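Local coordinates for putative NADP oxidoreductase BF3122 (Bacteroides fragilis, PDB 3D1L), which is of unproven function but is probably an oxidoreductase that binds NADP through a Rossmann-type domain, at residues Val37-Arg42 / Val54-Thr59; Lys70-Ser75 / Ala96-Thr101; Gly118-Met123 / Ala150-Ile155; Phe140-Ser145 / Ala166-Arg171. All coordinates share one frame; numbering follows the deposited sequence.

All four contacts lie on one mixed sheet and are taken up in series along the chain, except that contacts 3 and 4 interleave. Contact 1 pairs the edge strand 57-59 with 35-40, and contact 2, with its centre about 14 Å away, pairs 71-74 with 97-100; strand 12-16 runs between the two pairs. Each joins the two strands of a beta-alpha-beta unit of the Rossmann-type part. Contact 3 sets strand 117-122 against helix 146-157, its centre about 10 Å from that of contact 2 and about 9 Å from that of contact 4, where strand 139-143 meets the start of the long helix 168-198. The series thus leads from the probable nucleotide-binding domain to the helix that leaves it for the C-terminal helical region.

Contact 1: residues Val37-Arg42 / Val54-Thr59; sequences VQVYSR and VEAEYT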
loop_
_atom_site.group_PDB
_atom_site.type_symbol
_atom_site.label_atom_id
_atom_site.label_comp_id
_atom_site.label_asym_id
_atom_site.label_seq_id
_atom_site.Cartn_x
_atom_site.Cartn_y
_atom_site.Cartn_z
ATOM N N VAL B 37 -23.809 -9.169 24.123
ATOM C CA VAL B 37 -25.075 -9.875 24.278
ATOM C C VAL B 37 -25.840 -9.983 22.967
ATOM O O VAL B 37 -26.475 -11.021 22.707
ATOM C CB VAL B 37 -25.951 -9.334 25.451
ATOM C CG1 VAL B 37 -25.143 -9.348 26.753
ATOM C CG2 VAL B 37 -26.447 -7.948 25.168
ATOM N N GLN B 38 -25.772 -8.929 22.142
ATOM C CA GLN B 38 -26.372 -8.962 20.822
ATOM C C GLN B 38 -25.878 -7.862 19.918
ATOM O O GLN B 38 -25.290 -6.867 20.350
ATOM C CB GLN B 38 -27.907 -8.936 20.863
ATOM C CG GLN B 38 -28.458 -7.606 21.180
ATOM C CD GLN B 38 -29.866 -7.373 20.714
ATOM O OE1 GLN B 38 -30.292 -6.242 20.705
ATOM N NE2 GLN B 38 -30.604 -8.416 20.357
ATOM N N VAL B 39 -26.136 -8.071 18.638
ATOM C CA VAL B 39 -25.691 -7.198 17.582
ATOM C C VAL B 39 -26.947 -6.772 16.847
ATOM O O VAL B 39 -27.796 -7.606 16.533
ATOM C CB VAL B 39 -24.767 -8.005 16.604
ATOM C CG1 VAL B 39 -24.466 -7.228 15.301
ATOM C CG2 VAL B 39 -23.475 -8.441 17.312
ATOM N N TYR B 40 -27.046 -5.472 16.560
ATOM C CA TYR B 40 -28.061 -4.942 15.672
ATOM C C TYR B 40 -27.409 -4.513 14.352
ATOM O O TYR B 40 -26.317 -3.923 14.342
ATOM C CB TYR B 40 -28.785 -3.741 16.304
ATOM C CG TYR B 40 -29.481 -2.921 15.256
ATOM C CD1 TYR B 40 -30.794 -3.219 14.871
ATOM C CD2 TYR B 40 -28.801 -1.890 14.588
ATOM C CE1 TYR B 40 -31.424 -2.495 13.888
ATOM C CE2 TYR B 40 -29.417 -1.167 13.578
ATOM C CZ TYR B 40 -30.728 -1.480 13.236
ATOM O OH TYR B 40 -31.353 -0.759 12.258
ATOM N N SER B 41 -28.077 -4.795 13.233
ATOM C CA SER B 41 -27.672 -4.228 11.949
ATOM C C SER B 41 -28.905 -4.035 11.126
ATOM O O SER B 41 -29.905 -4.707 11.367
ATOM C CB SER B 41 -26.715 -5.171 11.222
ATOM O OG SER B 41 -26.254 -4.608 10.012
ATOM N N ARG B 42 -28.837 -3.126 10.152
ATOM C CA ARG B 42 -29.969 -2.918 9.259
ATOM C C ARG B 42 -30.232 -4.140 8.359
ATOM O O ARG B 42 -31.386 -4.430 8.034
ATOM C CB ARG B 42 -29.829 -1.586 8.490
ATOM C CG ARG B 42 -30.311 -0.401 9.340
ATOM C CD ARG B 42 -29.644 0.969 9.058
ATOM N NE ARG B 42 -28.192 0.986 9.249
ATOM C CZ ARG B 42 -27.309 1.176 8.268
ATOM N NH1 ARG B 42 -27.713 1.386 7.014
ATOM N NH2 ARG B 42 -26.009 1.167 8.541
ATOM N N VAL B 54 -19.060 -13.814 17.619
ATOM C CA VAL B 54 -18.848 -13.346 18.982
ATOM C C VAL B 54 -19.899 -13.932 19.893
ATOM O O VAL B 54 -20.156 -13.404 20.999
ATOM C CB VAL B 54 -18.872 -11.797 19.087
ATOM C CG1 VAL B 54 -17.710 -11.176 18.275
ATOM C CG2 VAL B 54 -20.221 -11.240 18.627
ATOM N N GLU B 55 -20.496 -15.022 19.403
ATOM C CA GLU B 55 -21.516 -15.800 20.105
ATOM C C GLU B 55 -22.627 -14.963 20.703
ATOM O O GLU B 55 -22.941 -15.130 21.872
ATOM C CB GLU B 55 -20.862 -16.699 21.184
ATOM C CG GLU B 55 -19.944 -17.745 20.570
ATOM C CD GLU B 55 -19.223 -18.571 21.592
ATOM O OE1 GLU B 55 -18.171 -18.116 22.115
ATOM O OE2 GLU B 55 -19.691 -19.700 21.850
ATOM N N ALA B 56 -23.233 -14.102 19.888
ATOM C CA ALA B 56 -24.247 -13.122 20.332
ATOM C C ALA B 56 -25.574 -13.370 19.670
ATOM O O ALA B 56 -25.614 -13.984 18.608
ATOM C CB ALA B 56 -23.789 -11.695 19.958
ATOM N N GLU B 57 -26.648 -12.846 20.267
ATOM C CA GLU B 57 -27.964 -12.752 19.610
ATOM C C GLU B 57 -27.890 -11.645 18.578
ATOM O O GLU B 57 -26.968 -10.846 18.611
ATOM C CB GLU B 57 -29.065 -12.380 20.617
ATOM C CG GLU B 57 -29.290 -13.378 21.739
ATOM C CD GLU B 57 -30.580 -13.104 22.513
ATOM O OE1 GLU B 57 -31.026 -11.924 22.584
ATOM O OE2 GLU B 57 -31.164 -14.074 23.047
ATOM N N TYR B 58 -28.833 -11.593 17.638
ATOM C CA TYR B 58 -28.890 -10.432 16.758
ATOM C C TYR B 58 -30.301 -10.007 16.447
ATOM O O TYR B 58 -31.247 -10.787 16.557
ATOM C CB TYR B 58 -28.093 -10.640 15.453
ATOM C CG TYR B 58 -28.771 -11.514 14.425
ATOM C CD1 TYR B 58 -29.667 -10.973 13.492
ATOM C CD2 TYR B 58 -28.508 -12.869 14.373
ATOM C CE1 TYR B 58 -30.271 -11.756 12.549
ATOM C CE2 TYR B 58 -29.127 -13.687 13.426
ATOM C CZ TYR B 58 -30.003 -13.126 12.520
ATOM O OH TYR B 58 -30.598 -13.930 11.579
ATOM N N THR B 59 -30.441 -8.754 16.040
ATOM C CA THR B 59 -31.729 -8.292 15.539
ATOM C C THR B 59 -31.484 -7.305 14.387
ATOM O O THR B 59 -30.388 -6.734 14.279
ATOM C CB THR B 59 -32.589 -7.654 16.671
ATOM O OG1 THR B 59 -33.898 -7.363 16.167
ATOM C CG2 THR B 59 -31.945 -6.344 17.151
#
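Gln-38 and Glu-57 are paired on neighbouring parallel strands, the two ends of a beta-alpha-beta unit of the Rossmann-type fold whose crossover is helix 44-53. Their CB atoms are 3.6 Å apart and the side chains cross at a slant, with the amide and carboxylate planes turned 53° from each other. Gln-38 CG stands between the backbone N and the carbonyl carbon (chi1 75°), and from there the chain runs extended until OE1 reaches the backbone N of Asn-66. OE1 also lies 3.9 Å from Thr-59 CG2. The same methyl meets the Tyr-40 ring, 4.0 Å from CD1, so it touches both Gln-38 and Tyr-40 on this face of the sheet, and Thr-59 O approaches Tyr-40 CD1 obliquely at 3.6 Å. The Thr-59 hydroxyl is taken up by Glu-64 and by the N of Asp-61.

The other face is apolar near the backbone. Val-39 turns CG2 toward Ala-56 CB, 4.2 Å away, and more distantly toward Val-54 CG2. Tyr-58 shares this face, but its ring leads away from Val-39 and lies against Ala-47 and Arg-48 of helix 44-53, and its OH bonds to Glu-44.

In the backbone, Val-39 is bonded through both N and O, to Glu-57 O and Thr-59 N. The ladder ends at Thr-59 O, which takes the N-H of Ser-41 at 3.2 Å, nearly in line with the carbonyl bond.

Contact 2: residues Lys70-Ser75 / Ala96-Thr101; sequences KLYIVS and ALMVHT
Tyr-72 and Met-98, a selenomethionine here, lie side by side on adjacent parallel strands, joined through helix 78-89 as a beta-alpha-beta unit of the Rossmann-type sheet. Following Tyr-72 outward, CB is the first atom to meet its neighbour, with Met-98 CE at 3.5 Å. CG is turned anti to the carbonyl carbon (chi1 -68°), and both it and CD2 remain against that same methyl. Farther along the same side, CE2 reaches Ala-96 CB at 3.9 Å, a methyl that sits at the ring edge near its plane. The tip, OH, leaves the strand pair to bond with Asn-66 O. Met-98 folds back beside the tyrosine, its chain bent at chi2 and chi3; the selenium stands 5.4 Å from the ring centroid in an oblique Met-aromatic contact, 51° off the ring normal.

On the opposite face Leu-71 CD1 touches Leu-97 CB and Val-99 CG1 and lies closest to Leu-97 O, 3.5 Å away, while Ile-73 CG1 packs beside Val-99 CG2. Helix 146-157 covers part of this layer, with Ile-155 on Leu-71 and Leu-152 on Val-99. The backbone ladder is straight over its first three bonds: Leu-97 N gives to Lys-70 O, Tyr-72 N to Leu-97 O, and Val-99 N to Tyr-72 O with an angle of 175° at the hydrogen. Toward the C-terminal ends it slackens, and Thr-101 N reaches Val-74 O only weakly. There the Ile-73 and Thr-101 side chains cross at about a right angle, their CG2 atoms 3.5 Å apart, and Ser-75 OG shares a hydrogen bond of 2.9 Å with Thr-101 OG1.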
loop_
_atom_site.group_PDB
_atom_site.type_symbol
_atom_site.label_atom_id
_atom_site.label_comp_id
_atom_site.label_asym_id
_atom_site.label_seq_id
_atom_site.Cartn_x
_atom_site.Cartn_y
_atom_site.Cartn_z
ATOM N N LYS B 70 -25.059 -2.493 29.717
ATOM C CA LYS B 70 -24.366 -1.366 30.323
ATOM C C LYS B 70 -23.734 -0.455 29.276
ATOM O O LYS B 70 -23.608 0.758 29.473
ATOM C CB LYS B 70 -23.298 -1.920 31.292
ATOM C CG LYS B 70 -22.298 -0.930 31.851
ATOM C CD LYS B 70 -22.894 0.127 32.751
ATOM C CE LYS B 70 -21.867 1.266 32.883
ATOM N NZ LYS B 70 -22.281 2.429 33.720
ATOM N N LEU B 71 -23.345 -1.037 28.148
ATOM C CA LEU B 71 -22.670 -0.283 27.115
ATOM C C LEU B 71 -23.257 -0.589 25.746
ATOM O O LEU B 71 -23.366 -1.753 25.351
ATOM C CB LEU B 71 -21.155 -0.567 27.137
ATOM C CG LEU B 71 -20.313 0.183 26.094
ATOM C CD1 LEU B 71 -20.319 1.680 26.401
ATOM C CD2 LEU B 71 -18.867 -0.339 26.055
ATOM N N TYR B 72 -23.623 0.481 25.044
ATOM C CA TYR B 72 -24.140 0.423 23.705
ATOM C C TYR B 72 -23.158 1.123 22.765
ATOM O O TYR B 72 -22.939 2.339 22.866
ATOM C CB TYR B 72 -25.512 1.088 23.661
ATOM C CG TYR B 72 -26.553 0.296 24.435
ATOM C CD1 TYR B 72 -27.348 -0.645 23.779
ATOM C CD2 TYR B 72 -26.730 0.472 25.818
ATOM C CE1 TYR B 72 -28.298 -1.393 24.463
ATOM C CE2 TYR B 72 -27.699 -0.268 26.512
ATOM C CZ TYR B 72 -28.462 -1.198 25.818
ATOM O OH TYR B 72 -29.399 -1.947 26.438
ATOM N N ILE B 73 -22.552 0.339 21.874
ATOM C CA ILE B 73 -21.561 0.858 20.927
ATOM C C ILE B 73 -22.220 1.073 19.580
ATOM O O ILE B 73 -22.647 0.116 18.928
ATOM C CB ILE B 73 -20.343 -0.064 20.770
ATOM C CG1 ILE B 73 -19.689 -0.340 22.141
ATOM C CG2 ILE B 73 -19.337 0.586 19.741
ATOM C CD1 ILE B 73 -18.586 -1.371 22.117
ATOM N N VAL B 74 -22.335 2.338 19.196
ATOM C CA VAL B 74 -23.096 2.718 18.028
ATOM C C VAL B 74 -22.133 3.072 16.901
ATOM O O VAL B 74 -21.309 3.979 17.021
ATOM C CB VAL B 74 -24.095 3.860 18.359
ATOM C CG1 VAL B 74 -24.958 4.201 17.172
ATOM C CG2 VAL B 74 -24.954 3.485 19.609
ATOM N N SER B 75 -22.219 2.285 15.830
ATOM C CA SER B 75 -21.410 2.469 14.628
ATOM C C SER B 75 -22.351 2.616 13.448
ATOM O O SER B 75 -22.596 1.655 12.717
ATOM C CB SER B 75 -20.521 1.244 14.395
ATOM O OG SER B 75 -19.581 1.077 15.426
ATOM N N ALA B 96 -26.681 3.059 31.835
ATOM C CA ALA B 96 -26.153 2.593 30.536
ATOM C C ALA B 96 -25.364 3.704 29.851
ATOM O O ALA B 96 -25.727 4.879 29.931
ATOM C CB ALA B 96 -27.267 2.109 29.635
ATOM N N LEU B 97 -24.270 3.335 29.205
ATOM C CA LEU B 97 -23.453 4.307 28.498
ATOM C C LEU B 97 -23.675 4.170 26.990
ATOM O O LEU B 97 -23.518 3.067 26.444
ATOM C CB LEU B 97 -21.988 4.084 28.927
ATOM C CG LEU B 97 -20.770 4.934 28.582
ATOM C CD1 LEU B 97 -21.096 6.405 28.454
ATOM C CD2 LEU B 97 -19.624 4.728 29.612
HETATM N N MSE B 98 -24.103 5.246 26.324
HETATM C CA MSE B 98 -24.173 5.233 24.835
HETATM C C MSE B 98 -22.979 5.942 24.257
HETATM O O MSE B 98 -22.740 7.127 24.536
HETATM C CB MSE B 98 -25.421 5.873 24.200
HETATM C CG MSE B 98 -26.545 6.264 25.089
HETATM SE SE MSE B 98 -27.272 4.830 26.136
HETATM C CE MSE B 98 -27.667 3.657 24.657
ATOM N N VAL B 99 -22.237 5.209 23.445
ATOM C CA VAL B 99 -21.094 5.768 22.743
ATOM C C VAL B 99 -21.225 5.563 21.243
ATOM O O VAL B 99 -21.877 4.626 20.775
ATOM C CB VAL B 99 -19.736 5.192 23.273
ATOM C CG1 VAL B 99 -19.632 5.373 24.785
ATOM C CG2 VAL B 99 -19.543 3.719 22.879
ATOM N N HIS B 100 -20.627 6.468 20.480
ATOM C CA HIS B 100 -20.454 6.211 19.061
ATOM C C HIS B 100 -18.978 6.100 18.743
ATOM O O HIS B 100 -18.137 6.386 19.587
ATOM C CB HIS B 100 -21.174 7.236 18.207
ATOM C CG HIS B 100 -20.603 8.605 18.286
ATOM N ND1 HIS B 100 -19.417 8.953 17.665
ATOM C CD2 HIS B 100 -21.059 9.730 18.887
ATOM C CE1 HIS B 100 -19.176 10.237 17.873
ATOM N NE2 HIS B 100 -20.152 10.729 18.615
ATOM N N THR B 101 -18.679 5.650 17.535
ATOM C CA THR B 101 -17.316 5.327 17.140
ATOM C C THR B 101 -16.805 6.202 15.993
ATOM O O THR B 101 -15.832 5.840 15.307
ATOM C CB THR B 101 -17.246 3.878 16.700
ATOM O OG1 THR B 101 -18.245 3.651 15.707
ATOM C CG2 THR B 101 -17.533 2.953 17.874
#

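Contact 3: residues Gly118-Met123 / Ala150-Ile155; sequences GVFYPM and AFLKAI
Phe-120 of strand 118-122 faces Leu-152 of helix 150-155 across an axis separation of 9.7 Å, the two segments running nearly parallel at 19°. It is a helix layered on a sheet, as in alpha/beta folds of the Rossmann type, and the nearest CA atoms, those of Phe-120 and Leu-152, are 7.1 Å apart.

Phe-120 carries most of the contact. CG is anti to the backbone N (chi1 -163°), beside the carbonyl carbon; the ring beyond it reaches the helix and meets it atom by atom. CD1 lies 3.8 Å from Leu-152 CD2, and Leu-152 CB is near CD1 and CE1. CE1 points at the backbone instead, with Leu-152 O at the ring edge and in its plane, 3.4 Å away. CZ, one atom on, meets Ile-155 CG2 at 3.7 Å, the isoleucine crossing the phenylalanine at about a right angle. Leu-152 and Ile-155 are three residues apart and so fall on the same side of the helix. The other branch of Leu-152, CD1, reaches back along the strand to Val-119 O and, at 4.5 Å, to Gly-118 CA.

Around this core, Val-99 touches both Phe-120 and Leu-152, and Ile-141 and Phe-139 lie against the Phe-120 ring from the neighbouring strand.

The union is therefore largely apolar, made by the leucine and isoleucine branches against ring atoms CD1, CE1 and CZ. The polar atom close to the ring is Leu-152 O, and the in-plane approach sets the partly positive ring hydrogens of Phe-120 toward that oxygen, which is probably mildly attractive.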
loop_
_atom_site.group_PDB
_atom_site.type_symbol
_atom_site.label_atom_id
_atom_site.label_comp_id
_atom_site.label_asym_id
_atom_site.label_seq_id
_atom_site.Cartn_x
_atom_site.Cartn_y
_atom_site.Cartn_z
ATOM N N GLY B 118 -20.687 9.154 25.339
ATOM C CA GLY B 118 -19.281 9.369 25.034
ATOM C C GLY B 118 -18.921 8.927 23.643
ATOM O O GLY B 118 -19.790 8.572 22.853
ATOM N N VAL B 119 -17.628 8.992 23.338
ATOM C CA VAL B 119 -17.096 8.602 22.045
ATOM C C VAL B 119 -16.010 7.590 22.348
ATOM O O VAL B 119 -15.213 7.786 23.252
ATOM C CB VAL B 119 -16.514 9.819 21.283
ATOM C CG1 VAL B 119 -15.894 9.396 19.943
ATOM C CG2 VAL B 119 -17.588 10.861 21.060
ATOM N N PHE B 120 -16.012 6.497 21.607
ATOM C CA PHE B 120 -15.136 5.355 21.826
ATOM C C PHE B 120 -14.509 5.078 20.452
ATOM O O PHE B 120 -15.014 4.233 19.709
ATOM C CB PHE B 120 -16.024 4.192 22.251
ATOM C CG PHE B 120 -15.314 3.047 22.908
ATOM C CD1 PHE B 120 -14.603 3.218 24.092
ATOM C CD2 PHE B 120 -15.452 1.771 22.394
ATOM C CE1 PHE B 120 -13.984 2.148 24.715
ATOM C CE2 PHE B 120 -14.844 0.671 23.020
ATOM C CZ PHE B 120 -14.111 0.861 24.191
ATOM N N TYR B 121 -13.436 5.809 20.112
ATOM C CA TYR B 121 -12.930 5.883 18.717
ATOM C C TYR B 121 -11.583 5.162 18.472
ATOM O O TYR B 121 -10.540 5.713 18.766
ATOM C CB TYR B 121 -12.788 7.357 18.306
ATOM C CG TYR B 121 -12.215 7.610 16.911
ATOM C CD1 TYR B 121 -12.784 7.023 15.757
ATOM C CD2 TYR B 121 -11.168 8.514 16.735
ATOM C CE1 TYR B 121 -12.263 7.282 14.490
ATOM C CE2 TYR B 121 -10.657 8.800 15.481
ATOM C CZ TYR B 121 -11.196 8.189 14.370
ATOM O OH TYR B 121 -10.659 8.507 13.152
ATOM N N PRO B 122 -11.612 3.918 17.981
ATOM C CA PRO B 122 -10.349 3.299 17.575
ATOM C C PRO B 122 -10.002 3.695 16.137
ATOM O O PRO B 122 -10.774 3.415 15.234
ATOM C CB PRO B 122 -10.637 1.797 17.676
ATOM C CG PRO B 122 -12.132 1.657 17.443
ATOM C CD PRO B 122 -12.768 3.007 17.820
HETATM N N MSE B 123 -8.863 4.361 15.947
HETATM C CA MSE B 123 -8.488 4.943 14.650
HETATM C C MSE B 123 -7.548 3.983 13.949
HETATM O O MSE B 123 -6.402 3.793 14.344
HETATM C CB MSE B 123 -7.790 6.296 14.867
HETATM C CG MSE B 123 -7.628 7.141 13.615
HETATM SE SE MSE B 123 -6.754 8.839 13.989
HETATM C CE MSE B 123 -5.077 8.109 14.615
ATOM N N ALA B 150 -13.327 7.182 32.612
ATOM C CA ALA B 150 -12.489 6.168 33.258
ATOM C C ALA B 150 -12.945 4.749 32.929
ATOM O O ALA B 150 -12.125 3.861 32.672
ATOM C CB ALA B 150 -12.435 6.374 34.800
ATOM N N PHE B 151 -14.254 4.547 32.940
ATOM C CA PHE B 151 -14.865 3.295 32.517
ATOM C C PHE B 151 -14.536 2.904 31.064
ATOM O O PHE B 151 -14.112 1.774 30.810
ATOM C CB PHE B 151 -16.379 3.394 32.689
ATOM C CG PHE B 151 -17.099 2.140 32.359
ATOM C CD1 PHE B 151 -16.995 1.026 33.190
ATOM C CD2 PHE B 151 -17.898 2.061 31.238
ATOM C CE1 PHE B 151 -17.669 -0.165 32.884
ATOM C CE2 PHE B 151 -18.573 0.880 30.931
ATOM C CZ PHE B 151 -18.445 -0.233 31.767
ATOM N N LEU B 152 -14.761 3.815 30.114
ATOM C CA LEU B 152 -14.394 3.571 28.689
ATOM C C LEU B 152 -12.893 3.302 28.498
ATOM O O LEU B 152 -12.509 2.369 27.812
ATOM C CB LEU B 152 -14.851 4.724 27.782
ATOM C CG LEU B 152 -16.352 4.964 27.580
ATOM C CD1 LEU B 152 -16.630 6.253 26.811
ATOM C CD2 LEU B 152 -17.054 3.755 26.899
ATOM N N LYS B 153 -12.049 4.109 29.129
ATOM C CA LYS B 153 -10.605 3.903 29.045
ATOM C C LYS B 153 -10.141 2.557 29.598
ATOM O O LYS B 153 -9.212 1.944 29.073
ATOM C CB LYS B 153 -9.866 5.038 29.748
ATOM C CG LYS B 153 -9.943 6.337 28.970
ATOM C CD LYS B 153 -9.573 7.542 29.858
ATOM C CE LYS B 153 -8.125 7.516 30.236
ATOM N NZ LYS B 153 -7.849 8.618 31.198
ATOM N N ALA B 154 -10.796 2.107 30.654
ATOM C CA ALA B 154 -10.473 0.837 31.249
ATOM C C ALA B 154 -10.818 -0.281 30.279
ATOM O O ALA B 154 -10.032 -1.223 30.116
ATOM C CB ALA B 154 -11.201 0.665 32.581
ATOM N N ILE B 155 -11.972 -0.168 29.616
ATOM C CA ILE B 155 -12.351 -1.127 28.573
ATOM C C ILE B 155 -11.342 -1.064 27.438
ATOM O O ILE B 155 -10.807 -2.099 27.052
ATOM C CB ILE B 155 -13.769 -0.885 28.007
ATOM C CG1 ILE B 155 -14.823 -1.141 29.091
ATOM C CG2 ILE B 155 -14.022 -1.789 26.786
ATOM C CD1 ILE B 155 -16.245 -0.767 28.659
#

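Contact 4: residues Phe140-Ser145 / Ala166-Arg171; sequences FIEASS and ADSEQR
Glu-142 OE1 is gripped by two donors from the start of helix 168-171, Ser-168 OG and Arg-171 NH1. The serine hydroxyl gives its proton along the syn lone pair of OE1, at 2.9 Å. Arg-171 NH1 makes a salt bridge to the same oxygen at 3.0 Å, almost straight at the hydrogen (175°); it approaches from above the carboxylate plane, while OE1 stays within the guanidinium plane, at its edge. The carboxylate and guanidinium planes are 48° apart. OE2 takes a weak bond from Ser-168 N, where the helix N-terminus would probably help to stabilise the negative charge.

The donors are tied together as well. Arg-171 NH2 bonds to Ser-168 OG, which also accepts from the N of Met-107, and NH2 has a second acceptor in Ile-105 O. Arg-171 bends at chi3 (63°), which carries NE off the line of the extended chain before it. Within the helix start, Asp-167 N gives to Gln-170 OE1 at 2.9 Å, and Arg-171 N closes the first turn on Asp-167 O.

Along the strand, Ala-166 N bonds to Ile-141 O at 3.1 Å, and Ala-166 CB packs on Phe-140 CD1 at 3.8 Å. Phe-140 also meets Val-205 of the second subunit. Strand 139-143 lies between 117-122 and 163-165, with Ile-141 turned to helix 146-157 and Glu-142 to the start of the long helix 168-198.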
loop_
_atom_site.group_PDB
_atom_site.type_symbol
_atom_site.label_atom_id
_atom_site.label_comp_id
_atom_site.label_asym_id
_atom_site.label_seq_id
_atom_site.Cartn_x
_atom_site.Cartn_y
_atom_site.Cartn_z
ATOM N N PHE B 140 -9.192 6.772 20.960
ATOM C CA PHE B 140 -9.539 8.065 21.559
ATOM C C PHE B 140 -10.879 8.059 22.257
ATOM O O PHE B 140 -11.879 7.548 21.706
ATOM C CB PHE B 140 -9.481 9.158 20.510
ATOM C CG PHE B 140 -8.189 9.162 19.767
ATOM C CD1 PHE B 140 -7.089 9.853 20.272
ATOM C CD2 PHE B 140 -8.046 8.422 18.594
ATOM C CE1 PHE B 140 -5.887 9.840 19.608
ATOM C CE2 PHE B 140 -6.848 8.399 17.939
ATOM C CZ PHE B 140 -5.766 9.112 18.442
ATOM N N ILE B 141 -10.880 8.613 23.478
ATOM C CA ILE B 141 -12.010 8.508 24.411
ATOM C C ILE B 141 -12.445 9.889 24.835
ATOM O O ILE B 141 -11.618 10.744 25.180
ATOM C CB ILE B 141 -11.641 7.709 25.700
ATOM C CG1 ILE B 141 -11.213 6.257 25.398
ATOM C CG2 ILE B 141 -12.788 7.761 26.777
ATOM C CD1 ILE B 141 -12.017 5.522 24.430
ATOM N N GLU B 142 -13.752 10.093 24.785
ATOM C CA GLU B 142 -14.413 11.265 25.350
ATOM C C GLU B 142 -15.663 10.708 26.048
ATOM O O GLU B 142 -16.215 9.697 25.597
ATOM C CB GLU B 142 -14.800 12.219 24.211
ATOM C CG GLU B 142 -14.736 13.698 24.550
ATOM C CD GLU B 142 -15.297 14.555 23.429
ATOM O OE1 GLU B 142 -15.587 13.993 22.351
ATOM O OE2 GLU B 142 -15.448 15.786 23.614
ATOM N N ALA B 143 -16.076 11.310 27.169
ATOM C CA ALA B 143 -17.339 10.938 27.821
ATOM C C ALA B 143 -17.967 12.099 28.594
ATOM O O ALA B 143 -17.303 13.088 28.888
ATOM C CB ALA B 143 -17.163 9.721 28.717
ATOM N N SER B 144 -19.256 11.955 28.903
ATOM C CA SER B 144 -20.059 12.955 29.637
ATOM C C SER B 144 -19.622 13.220 31.078
ATOM O O SER B 144 -20.039 14.209 31.671
ATOM C CB SER B 144 -21.517 12.524 29.663
ATOM O OG SER B 144 -21.596 11.204 30.176
ATOM N N SER B 145 -18.810 12.335 31.645
ATOM C CA SER B 145 -18.213 12.568 32.958
ATOM C C SER B 145 -16.891 11.834 33.071
ATOM O O SER B 145 -16.614 10.910 32.302
ATOM C CB SER B 145 -19.155 12.091 34.069
ATOM O OG SER B 145 -19.307 10.687 34.012
ATOM N N ALA B 166 -9.213 12.422 24.240
ATOM C CA ALA B 166 -9.185 13.499 23.239
ATOM C C ALA B 166 -10.568 14.129 23.086
ATOM O O ALA B 166 -11.585 13.427 23.226
ATOM C CB ALA B 166 -8.642 12.971 21.890
ATOM N N ASP B 167 -10.625 15.434 22.850
ATOM C CA ASP B 167 -11.864 16.190 22.601
ATOM C C ASP B 167 -12.399 15.964 21.192
ATOM O O ASP B 167 -11.676 15.437 20.331
ATOM C CB ASP B 167 -11.589 17.684 22.745
ATOM C CG ASP B 167 -11.593 18.137 24.177
ATOM O OD1 ASP B 167 -11.902 17.307 25.068
ATOM O OD2 ASP B 167 -11.298 19.330 24.412
ATOM N N SER B 168 -13.623 16.423 20.925
ATOM C CA SER B 168 -14.218 16.226 19.608
ATOM C C SER B 168 -13.415 16.980 18.545
ATOM O O SER B 168 -13.303 16.534 17.392
ATOM C CB SER B 168 -15.694 16.633 19.604
ATOM O OG SER B 168 -16.515 15.578 20.105
ATOM N N GLU B 169 -12.839 18.106 18.981
ATOM C CA GLU B 169 -12.050 19.002 18.150
ATOM C C GLU B 169 -10.719 18.354 17.776
ATOM O O GLU B 169 -10.387 18.269 16.605
ATOM C CB GLU B 169 -11.865 20.362 18.861
ATOM C CG GLU B 169 -10.942 21.344 18.133
ATOM C CD GLU B 169 -11.077 22.791 18.629
ATOM O OE1 GLU B 169 -11.563 23.014 19.771
ATOM O OE2 GLU B 169 -10.687 23.718 17.873
ATOM N N GLN B 170 -9.965 17.874 18.756
ATOM C CA GLN B 170 -8.766 17.089 18.448
ATOM C C GLN B 170 -9.104 15.900 17.545
ATOM O O GLN B 170 -8.332 15.567 16.653
ATOM C CB GLN B 170 -8.094 16.562 19.716
ATOM C CG GLN B 170 -7.395 17.577 20.647
ATOM C CD GLN B 170 -7.061 16.949 22.011
ATOM O OE1 GLN B 170 -7.891 16.244 22.588
ATOM N NE2 GLN B 170 -5.845 17.182 22.508
ATOM N N ARG B 171 -10.238 15.248 17.778
ATOM C CA ARG B 171 -10.545 13.979 17.095
ATOM C C ARG B 171 -10.892 14.225 15.605
ATOM O O ARG B 171 -10.505 13.467 14.723
ATOM C CB ARG B 171 -11.654 13.214 17.833
ATOM C CG ARG B 171 -11.998 11.847 17.227
ATOM C CD ARG B 171 -13.124 11.119 17.962
ATOM N NE ARG B 171 -14.414 11.819 17.913
ATOM C CZ ARG B 171 -14.933 12.503 18.929
ATOM N NH1 ARG B 171 -14.281 12.571 20.086
ATOM N NH2 ARG B 171 -16.113 13.104 18.790
#